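Local coordinates for beta-1,3-glucosyltransferase (PDB 5JVV), which is a glucosyltransferase-type enzyme with a beta-sandwich fold of two curved, largely antiparallel beta-sheets packed against each other, at residues 186-200 against 219-233. Sequence-based numbering, arbitrary orientation.
Sequences YAMQWTDEFIKLWFF and FGTPMGNFKGTCDIG
L197 and G224 form a hydrogen-bonded pair where strands 195-200 and 224-226 run antiparallel, their axes 4.8 Å apart at closest approach. I195 and F226 exchange two backbone bonds, and K196 faces N225 as the intervening non-hydrogen-bonded pair. Past G224 the register slips in a classic beta bulge, where L197 O accepts from both M223 N (2.7 Å) and G224 N (3.0 Å).

W198 carries much of the side-chain packing. With CG beside its backbone N (chi1 -67°), its indole lies between F219 CB over one face and P222 CA over the other, each 3.7 Å from the centroid of the five-membered ring. At the indole edge, NE1 gives G220 O a nearly straight bond of 3.0 Å, reaching the oxygen from above its carbonyl plane. F219 turns its ring edge to the six-membered ring of W198, with planes at 85°, and receives the edge of F200 on its own face. Helix 207-210 also borders this aromatic cluster.

Strand 224-226 extends the hairpin of strands 184-190 and 195-201 in an antiparallel sheet of a beta-sandwich. On the inner face, L197 CD1 meets F226 CE2 at 3.8 Å, and M131 and L133 of the second sheet pack beneath. At the turn end of the hairpin, W190 NE1 donates to a lone pair of G233 O, in the plane of both groups, while the disulfide C139-C230 joins the loop before I232 to the chain at C139.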
ATOM      1  N   TYR A 186      -0.221  -7.847   7.202  1.00 10.10           N
ATOM      2  CA  TYR A 186      -0.946  -8.062   5.958  1.00 10.30           C
ATOM      3  C   TYR A 186      -0.345  -9.269   5.251  1.00 12.52           C
ATOM      4  O   TYR A 186       0.881  -9.365   5.094  1.00 11.89           O
ATOM      5  CB  TYR A 186      -0.901  -6.818   5.065  1.00 10.27           C
ATOM      6  CG  TYR A 186      -2.102  -5.923   5.273  1.00  9.22           C
ATOM      7  CD1 TYR A 186      -3.263  -6.121   4.538  1.00 10.14           C
ATOM      8  CD2 TYR A 186      -2.087  -4.897   6.214  1.00  9.96           C
ATOM      9  CE1 TYR A 186      -4.367  -5.327   4.715  1.00 10.86           C
ATOM     10  CE2 TYR A 186      -3.196  -4.089   6.403  1.00 10.15           C
ATOM     11  CZ  TYR A 186      -4.337  -4.315   5.647  1.00 10.41           C
ATOM     12  OH  TYR A 186      -5.469  -3.544   5.802  1.00 12.32           O
ATOM     13  N   ALA A 187      -1.209 -10.184   4.833  1.00 10.19           N
ATOM     14  CA  ALA A 187      -0.780 -11.411   4.181  1.00  9.45           C
ATOM     15  C   ALA A 187      -1.472 -11.566   2.840  1.00 10.70           C
ATOM     16  O   ALA A 187      -2.663 -11.277   2.709  1.00 12.26           O
ATOM     17  CB  ALA A 187      -1.079 -12.619   5.061  1.00 11.94           C
ATOM     18  N   MET A 188      -0.723 -12.036   1.847  1.00 12.23           N
ATOM     19  CA  MET A 188      -1.298 -12.367   0.547  1.00 10.17           C
ATOM     20  C   MET A 188      -0.976 -13.805   0.184  1.00 12.07           C
ATOM     21  O   MET A 188       0.182 -14.217   0.261  1.00 13.12           O
ATOM     22  CB  MET A 188      -0.738 -11.449  -0.541  1.00 10.47           C
ATOM     23  CG  MET A 188      -1.200 -11.878  -1.931  1.00 10.64           C
ATOM     24  SD  MET A 188      -0.758 -10.748  -3.267  1.00 14.07           S
ATOM     25  CE  MET A 188       1.026 -10.744  -3.153  1.00 13.33           C
ATOM     26  N   GLN A 189      -2.000 -14.563  -0.209  1.00 10.17           N
ATOM     27  CA  GLN A 189      -1.794 -15.852  -0.859  1.00 10.98           C
ATOM     28  C   GLN A 189      -2.183 -15.715  -2.326  1.00 13.12           C
ATOM     29  O   GLN A 189      -3.292 -15.279  -2.638  1.00 12.33           O
ATOM     30  CB  GLN A 189      -2.642 -16.943  -0.222  1.00  9.10           C
ATOM     31  CG  GLN A 189      -2.380 -18.324  -0.817  1.00 12.58           C
ATOM     32  CD  GLN A 189      -3.339 -19.381  -0.306  1.00 16.25           C
ATOM     33  OE1 GLN A 189      -4.417 -19.067   0.196  1.00 14.09           O
ATOM     34  NE2 GLN A 189      -2.948 -20.644  -0.437  1.00 18.87           N
ATOM     35  N   TRP A 190      -1.270 -16.090  -3.217  1.00 10.99           N
ATOM     36  CA  TRP A 190      -1.481 -15.940  -4.662  1.00 10.73           C
ATOM     37  C   TRP A 190      -1.341 -17.309  -5.332  1.00 12.87           C
ATOM     38  O   TRP A 190      -0.270 -17.919  -5.287  1.00 14.63           O
ATOM     39  CB  TRP A 190      -0.447 -14.934  -5.188  1.00 11.98           C
ATOM     40  CG  TRP A 190      -0.281 -14.771  -6.687  1.00 10.76           C
ATOM     41  CD1 TRP A 190      -1.067 -15.278  -7.686  1.00 12.11           C
ATOM     42  CD2 TRP A 190       0.759 -14.025  -7.334  1.00 12.53           C
ATOM     43  NE1 TRP A 190      -0.572 -14.889  -8.915  1.00 15.23           N
ATOM     44  CE2 TRP A 190       0.552 -14.126  -8.722  1.00 14.01           C
ATOM     45  CE3 TRP A 190       1.847 -13.284  -6.867  1.00 12.24           C
ATOM     46  CZ2 TRP A 190       1.395 -13.518  -9.648  1.00 14.40           C
ATOM     47  CZ3 TRP A 190       2.683 -12.672  -7.784  1.00 12.63           C
ATOM     48  CH2 TRP A 190       2.455 -12.796  -9.161  1.00 15.06           C
ATOM     49  N   THR A 191      -2.434 -17.799  -5.920  1.00 11.87           N
ATOM     50  CA  THR A 191      -2.430 -19.066  -6.662  1.00 11.71           C
ATOM     51  C   THR A 191      -2.969 -18.792  -8.055  1.00 12.27           C
ATOM     52  O   THR A 191      -3.325 -17.660  -8.346  1.00 12.24           O
ATOM     53  CB  THR A 191      -3.315 -20.137  -5.994  1.00 13.57           C
ATOM     54  OG1 THR A 191      -4.698 -19.783  -6.146  1.00 17.30           O
ATOM     55  CG2 THR A 191      -2.983 -20.278  -4.524  1.00 14.13           C
ATOM     56  N   ASP A 192      -3.037 -19.806  -8.914  1.00 12.45           N
ATOM     57  CA  ASP A 192      -3.574 -19.590 -10.255  1.00 11.24           C
ATOM     58  C   ASP A 192      -4.998 -19.058 -10.165  1.00 12.49           C
ATOM     59  O   ASP A 192      -5.397 -18.178 -10.932  1.00 12.01           O
ATOM     60  CB  ASP A 192      -3.603 -20.901 -11.051  1.00 13.09           C
ATOM     61  CG  ASP A 192      -2.276 -21.231 -11.714  1.00 22.70           C
ATOM     62  OD1 ASP A 192      -1.396 -20.352 -11.795  1.00 22.38           O
ATOM     63  OD2 ASP A 192      -2.125 -22.386 -12.177  1.00 24.04           O
ATOM     64  N   GLU A 193      -5.760 -19.591  -9.219  1.00 13.52           N
ATOM     65  CA  GLU A 193      -7.194 -19.334  -9.169  1.00 14.49           C
ATOM     66  C   GLU A 193      -7.571 -18.056  -8.435  1.00 14.16           C
ATOM     67  O   GLU A 193      -8.598 -17.443  -8.740  1.00 14.84           O
ATOM     68  CB  GLU A 193      -7.905 -20.522  -8.531  1.00 15.75           C
ATOM     69  CG  GLU A 193      -7.858 -21.768  -9.397  1.00 16.40           C
ATOM     70  CD  GLU A 193      -8.074 -23.048  -8.610  1.00 27.24           C
ATOM     71  OE1 GLU A 193      -8.304 -22.975  -7.383  1.00 28.74           O
ATOM     72  OE2 GLU A 193      -8.005 -24.133  -9.225  1.00 39.89           O
ATOM     73  N   PHE A 194      -6.761 -17.654  -7.459  1.00 13.86           N
ATOM     74  CA  PHE A 194      -7.158 -16.534  -6.620  1.00 12.92           C
ATOM     75  C   PHE A 194      -6.002 -15.765  -5.999  1.00 13.16           C
ATOM     76  O   PHE A 194      -4.874 -16.254  -5.915  1.00 12.76           O
ATOM     77  CB  PHE A 194      -8.127 -17.000  -5.518  1.00 12.65           C
ATOM     78  CG  PHE A 194      -7.573 -18.075  -4.606  1.00 16.88           C
ATOM     79  CD1 PHE A 194      -6.613 -17.774  -3.642  1.00 13.31           C
ATOM     80  CD2 PHE A 194      -8.053 -19.371  -4.682  1.00 18.59           C
ATOM     81  CE1 PHE A 194      -6.121 -18.758  -2.800  1.00 18.86           C
ATOM     82  CE2 PHE A 194      -7.571 -20.363  -3.835  1.00 18.35           C
ATOM     83  CZ  PHE A 194      -6.598 -20.051  -2.899  1.00 18.38           C
ATOM     84  N   ILE A 195      -6.303 -14.542  -5.585  1.00 10.19           N
ATOM     85  CA  ILE A 195      -5.449 -13.805  -4.669  1.00  9.77           C
ATOM     86  C   ILE A 195      -6.287 -13.524  -3.434  1.00 10.12           C
ATOM     87  O   ILE A 195      -7.363 -12.928  -3.522  1.00 11.85           O
ATOM     88  CB  ILE A 195      -4.939 -12.495  -5.302  1.00 11.67           C
ATOM     89  CG1 ILE A 195      -3.860 -12.827  -6.334  1.00 16.12           C
ATOM     90  CG2 ILE A 195      -4.365 -11.570  -4.236  1.00 12.32           C
ATOM     91  CD1 ILE A 195      -3.693 -11.774  -7.387  1.00 20.39           C
ATOM     92  N   LYS A 196      -5.814 -13.989  -2.282  1.00  9.04           N
ATOM     93  CA  LYS A 196      -6.509 -13.744  -1.022  1.00  8.67           C
ATOM     94  C   LYS A 196      -5.669 -12.838  -0.149  1.00 11.07           C
ATOM     95  O   LYS A 196      -4.452 -13.020  -0.054  1.00 12.02           O
ATOM     96  CB  LYS A 196      -6.787 -15.057  -0.297  1.00 10.52           C
ATOM     97  CG  LYS A 196      -7.852 -15.904  -0.970  1.00  9.10           C
ATOM     98  CD  LYS A 196      -7.979 -17.261  -0.282  1.00 10.30           C
ATOM     99  CE  LYS A 196      -9.042 -18.123  -0.940  1.00 12.62           C
ATOM    100  NZ  LYS A 196      -9.182 -19.451  -0.242  1.00 16.40           N
ATOM    101  N   LEU A 197      -6.316 -11.859   0.480  1.00 11.22           N
ATOM    102  CA  LEU A 197      -5.622 -10.916   1.361  1.00  9.37           C
ATOM    103  C   LEU A 197      -6.211 -10.965   2.767  1.00 10.39           C
ATOM    104  O   LEU A 197      -7.435 -10.980   2.922  1.00 12.11           O
ATOM    105  CB  LEU A 197      -5.713  -9.491   0.811  1.00 10.89           C
ATOM    106  CG  LEU A 197      -5.207  -9.279  -0.617  1.00  9.67           C
ATOM    107  CD1 LEU A 197      -5.493  -7.849  -1.078  1.00 10.22           C
ATOM    108  CD2 LEU A 197      -3.717  -9.557  -0.682  1.00 11.56           C
ATOM    109  N   TRP A 198      -5.339 -10.996   3.778  1.00 10.68           N
ATOM    110  CA  TRP A 198      -5.768 -10.973   5.173  1.00 10.82           C
ATOM    111  C   TRP A 198      -5.104  -9.812   5.900  1.00 12.07           C
ATOM    112  O   TRP A 198      -3.973  -9.436   5.584  1.00 11.96           O
ATOM    113  CB  TRP A 198      -5.351 -12.248   5.914  1.00 13.46           C
ATOM    114  CG  TRP A 198      -5.988 -13.550   5.501  1.00 11.88           C
ATOM    115  CD1 TRP A 198      -7.036 -14.192   6.118  1.00 12.95           C
ATOM    116  CD2 TRP A 198      -5.565 -14.410   4.435  1.00 11.43           C
ATOM    117  NE1 TRP A 198      -7.305 -15.381   5.477  1.00 12.32           N
ATOM    118  CE2 TRP A 198      -6.420 -15.537   4.439  1.00 11.37           C
ATOM    119  CE3 TRP A 198      -4.561 -14.328   3.462  1.00 11.03           C
ATOM    120  CZ2 TRP A 198      -6.286 -16.580   3.523  1.00 12.95           C
ATOM    121  CZ3 TRP A 198      -4.431 -15.366   2.550  1.00 11.02           C
ATOM    122  CH2 TRP A 198      -5.295 -16.478   2.586  1.00 12.67           C
ATOM    123  N   PHE A 199      -5.807  -9.256   6.884  1.00 12.51           N
ATOM    124  CA  PHE A 199      -5.199  -8.334   7.835  1.00 11.57           C
ATOM    125  C   PHE A 199      -5.373  -8.918   9.229  1.00 14.36           C
ATOM    126  O   PHE A 199      -6.495  -9.245   9.625  1.00 12.92           O
ATOM    127  CB  PHE A 199      -5.825  -6.942   7.757  1.00 10.56           C
ATOM    128  CG  PHE A 199      -5.562  -6.097   8.974  1.00 10.07           C
ATOM    129  CD1 PHE A 199      -4.260  -5.818   9.385  1.00 13.56           C
ATOM    130  CD2 PHE A 199      -6.619  -5.590   9.720  1.00 14.84           C
ATOM    131  CE1 PHE A 199      -4.019  -5.038  10.515  1.00 15.34           C
ATOM    132  CE2 PHE A 199      -6.383  -4.814  10.857  1.00 16.57           C
ATOM    133  CZ  PHE A 199      -5.092  -4.541  11.249  1.00 12.97           C
ATOM    134  N   PHE A 200      -4.262  -9.070   9.950  1.00 11.57           N
ATOM    135  CA  PHE A 200      -4.278  -9.564  11.325  1.00 15.46           C
ATOM    136  C   PHE A 200      -3.784  -8.462  12.235  1.00 14.45           C
ATOM    137  O   PHE A 200      -2.606  -8.101  12.182  1.00 16.02           O
ATOM    138  CB  PHE A 200      -3.360 -10.769  11.474  1.00 16.13           C
ATOM    139  CG  PHE A 200      -3.636 -11.868  10.484  1.00 13.68           C
ATOM    140  CD1 PHE A 200      -4.804 -12.606  10.562  1.00 14.27           C
ATOM    141  CD2 PHE A 200      -2.714 -12.169   9.487  1.00 14.31           C
ATOM    142  CE1 PHE A 200      -5.057 -13.616   9.651  1.00 13.04           C
ATOM    143  CE2 PHE A 200      -2.949 -13.180   8.583  1.00 15.70           C
ATOM    144  CZ  PHE A 200      -4.122 -13.907   8.661  1.00 13.57           C
ATOM    145  N   PHE A 219      -5.477 -19.088   8.993  1.00 13.81           N
ATOM    146  CA  PHE A 219      -5.635 -17.664   8.700  1.00 16.96           C
ATOM    147  C   PHE A 219      -7.101 -17.255   8.825  1.00 15.59           C
ATOM    148  O   PHE A 219      -7.420 -16.076   8.988  1.00 18.45           O
ATOM    149  CB  PHE A 219      -5.145 -17.325   7.290  1.00 17.52           C
ATOM    150  CG  PHE A 219      -3.644 -17.377   7.111  1.00 14.60           C
ATOM    151  CD1 PHE A 219      -2.810 -17.942   8.077  1.00 15.66           C
ATOM    152  CD2 PHE A 219      -3.073 -16.845   5.955  1.00 15.52           C
ATOM    153  CE1 PHE A 219      -1.436 -17.981   7.880  1.00 19.19           C
ATOM    154  CE2 PHE A 219      -1.708 -16.876   5.753  1.00 17.58           C
ATOM    155  CZ  PHE A 219      -0.888 -17.446   6.716  1.00 18.25           C
ATOM    156  N   GLY A 220      -7.997 -18.230   8.722  1.00 16.54           N
ATOM    157  CA  GLY A 220      -9.419 -17.940   8.757  1.00 17.21           C
ATOM    158  C   GLY A 220      -9.886 -17.299   7.464  1.00 18.70           C
ATOM    159  O   GLY A 220      -9.228 -17.409   6.425  1.00 13.99           O
ATOM    160  N   THR A 221     -11.032 -16.631   7.531  1.00 16.44           N
ATOM    161  CA  THR A 221     -11.652 -16.029   6.352  1.00 14.52           C
ATOM    162  C   THR A 221     -10.820 -14.848   5.860  1.00 15.02           C
ATOM    163  O   THR A 221     -10.408 -14.014   6.664  1.00 17.42           O
ATOM    164  CB  THR A 221     -13.071 -15.548   6.691  1.00 18.01           C
ATOM    165  OG1 THR A 221     -13.829 -16.647   7.218  1.00 18.59           O
ATOM    166  CG2 THR A 221     -13.768 -15.000   5.448  1.00 16.11           C
ATOM    167  N   PRO A 222     -10.555 -14.781   4.540  1.00 11.73           N
ATOM    168  CA  PRO A 222      -9.788 -13.648   4.001  1.00 11.47           C
ATOM    169  C   PRO A 222     -10.522 -12.338   4.210  1.00 14.16           C
ATOM    170  O   PRO A 222     -11.756 -12.345   4.283  1.00 13.98           O
ATOM    171  CB  PRO A 222      -9.753 -13.930   2.494  1.00 16.20           C
ATOM    172  CG  PRO A 222      -9.962 -15.391   2.367  1.00 15.07           C
ATOM    173  CD  PRO A 222     -10.876 -15.778   3.502  1.00 15.07           C
ATOM    174  N   MET A 223      -9.798 -11.225   4.269  1.00 13.25           N
ATOM    175  CA  MET A 223     -10.468  -9.933   4.278  1.00 11.31           C
ATOM    176  C   MET A 223     -10.884  -9.548   2.865  1.00 13.12           C
ATOM    177  O   MET A 223     -11.954  -8.982   2.665  1.00 13.58           O
ATOM    178  CB  MET A 223      -9.592  -8.846   4.905  1.00 12.72           C
ATOM    179  CG  MET A 223     -10.350  -7.559   5.188  1.00 11.15           C
ATOM    180  SD  MET A 223      -9.430  -6.410   6.227  1.00 14.97           S
ATOM    181  CE  MET A 223      -8.169  -5.811   5.096  1.00 18.30           C
ATOM    182  N   GLY A 224     -10.041  -9.873   1.886  1.00 12.85           N
ATOM    183  CA  GLY A 224     -10.378  -9.702   0.483  1.00 12.57           C
ATOM    184  C   GLY A 224     -10.153 -11.014  -0.253  1.00 12.97           C
ATOM    185  O   GLY A 224      -9.049 -11.562  -0.228  1.00 13.43           O
ATOM    186  N   ASN A 225     -11.195 -11.535  -0.890  1.00 11.27           N
ATOM    187  CA  ASN A 225     -11.096 -12.819  -1.582  1.00  8.90           C
ATOM    188  C   ASN A 225     -11.264 -12.605  -3.081  1.00 10.14           C
ATOM    189  O   ASN A 225     -12.394 -12.570  -3.591  1.00 12.89           O
ATOM    190  CB  ASN A 225     -12.139 -13.802  -1.037  1.00 10.31           C
ATOM    191  CG  ASN A 225     -11.880 -15.243  -1.463  1.00 10.22           C
ATOM    192  OD1 ASN A 225     -11.189 -15.502  -2.453  1.00 13.15           O
ATOM    193  ND2 ASN A 225     -12.458 -16.191  -0.724  1.00 13.88           N
ATOM    194  N   PHE A 226     -10.146 -12.439  -3.782  1.00  9.87           N
ATOM    195  CA  PHE A 226     -10.200 -12.146  -5.212  1.00  9.28           C
ATOM    196  C   PHE A 226     -10.212 -13.442  -6.007  1.00 10.10           C
ATOM    197  O   PHE A 226      -9.171 -14.002  -6.371  1.00 12.73           O
ATOM    198  CB  PHE A 226      -9.075 -11.196  -5.635  1.00  9.78           C
ATOM    199  CG  PHE A 226      -9.160  -9.839  -4.982  1.00 10.64           C
ATOM    200  CD1 PHE A 226      -9.786  -8.781  -5.625  1.00 11.66           C
ATOM    201  CD2 PHE A 226      -8.639  -9.639  -3.708  1.00  8.47           C
ATOM    202  CE1 PHE A 226      -9.876  -7.526  -5.022  1.00  9.17           C
ATOM    203  CE2 PHE A 226      -8.721  -8.399  -3.087  1.00 10.58           C
ATOM    204  CZ  PHE A 226      -9.346  -7.333  -3.749  1.00 10.01           C
ATOM    205  N   LYS A 227     -11.425 -13.899  -6.284  1.00 10.69           N
ATOM    206  CA  LYS A 227     -11.670 -15.217  -6.848  1.00 10.94           C
ATOM    207  C   LYS A 227     -12.998 -15.098  -7.575  1.00 12.43           C
ATOM    208  O   LYS A 227     -13.908 -14.433  -7.084  1.00 12.58           O
ATOM    209  CB  LYS A 227     -11.748 -16.237  -5.712  1.00 13.39           C
ATOM    210  CG  LYS A 227     -12.131 -17.646  -6.122  1.00 18.25           C
ATOM    211  CD  LYS A 227     -11.914 -18.593  -4.935  1.00 28.30           C
ATOM    212  CE  LYS A 227     -13.024 -19.617  -4.819  1.00 35.40           C
ATOM    213  NZ  LYS A 227     -14.316 -18.975  -4.453  1.00 38.62           N
ATOM    214  N   GLY A 228     -13.105 -15.700  -8.753  1.00 10.59           N
ATOM    215  CA  GLY A 228     -14.325 -15.555  -9.528  1.00 13.98           C
ATOM    216  C   GLY A 228     -14.262 -16.091 -10.939  1.00 13.88           C
ATOM    217  O   GLY A 228     -13.893 -17.240 -11.164  1.00 13.07           O
ATOM    218  N   THR A 229     -14.632 -15.247 -11.898  1.00 11.61           N
ATOM    219  CA  THR A 229     -14.925 -15.710 -13.253  1.00 11.90           C
ATOM    220  C   THR A 229     -13.717 -15.804 -14.173  1.00 12.38           C
ATOM    221  O   THR A 229     -13.864 -16.084 -15.361  1.00 16.20           O
ATOM    222  CB  THR A 229     -15.979 -14.822 -13.933  1.00 10.56           C
ATOM    223  OG1 THR A 229     -15.457 -13.501 -14.128  1.00 12.55           O
ATOM    224  CG2 THR A 229     -17.235 -14.751 -13.091  1.00 12.26           C
ATOM    225  N   CYS A 230     -12.536 -15.538 -13.631  1.00 11.73           N
ATOM    226  CA  CYS A 230     -11.294 -15.791 -14.343  1.00  9.45           C
ATOM    227  C   CYS A 230     -10.331 -16.407 -13.349  1.00 10.43           C
ATOM    228  O   CYS A 230     -10.548 -16.325 -12.136  1.00 11.15           O
ATOM    229  CB  CYS A 230     -10.690 -14.495 -14.885  1.00 11.30           C
ATOM    230  SG  CYS A 230      -9.890 -13.453 -13.624  1.00 13.39           S
ATOM    231  N   ASP A 231      -9.266 -17.020 -13.848  1.00 12.44           N
ATOM    232  CA  ASP A 231      -8.198 -17.437 -12.949  1.00 11.04           C
ATOM    233  C   ASP A 231      -7.392 -16.189 -12.593  1.00  9.96           C
ATOM    234  O   ASP A 231      -6.480 -15.793 -13.318  1.00 13.43           O
ATOM    235  CB  ASP A 231      -7.329 -18.528 -13.590  1.00 11.56           C
ATOM    236  CG  ASP A 231      -7.990 -19.906 -13.545  1.00 18.97           C
ATOM    237  OD1 ASP A 231      -8.904 -20.118 -12.719  1.00 19.84           O
ATOM    238  OD2 ASP A 231      -7.585 -20.784 -14.336  1.00 27.27           O
ATOM    239  N   ILE A 232      -7.760 -15.568 -11.474  1.00  9.68           N
ATOM    240  CA  ILE A 232      -7.231 -14.265 -11.065  1.00  9.31           C
ATOM    241  C   ILE A 232      -5.698 -14.227 -11.030  1.00 11.73           C
ATOM    242  O   ILE A 232      -5.070 -13.262 -11.472  1.00 12.82           O
ATOM    243  CB  ILE A 232      -7.791 -13.884  -9.665  1.00 12.45           C
ATOM    244  CG1 ILE A 232      -9.264 -13.464  -9.748  1.00 13.27           C
ATOM    245  CG2 ILE A 232      -6.974 -12.774  -9.021  1.00 13.07           C
ATOM    246  CD1 ILE A 232      -9.501 -12.102 -10.397  1.00 17.32           C
ATOM    247  N   GLY A 233      -5.090 -15.283 -10.503  1.00 12.72           N
ATOM    248  CA  GLY A 233      -3.644 -15.284 -10.336  1.00 11.62           C
ATOM    249  C   GLY A 233      -2.856 -15.473 -11.621  1.00 13.69           C
ATOM    250  O   GLY A 233      -1.642 -15.243 -11.642  1.00 15.22           O
TER
HETATM  251  O   HOH W   1     -11.013 -17.529  -9.735  1.00 13.63           O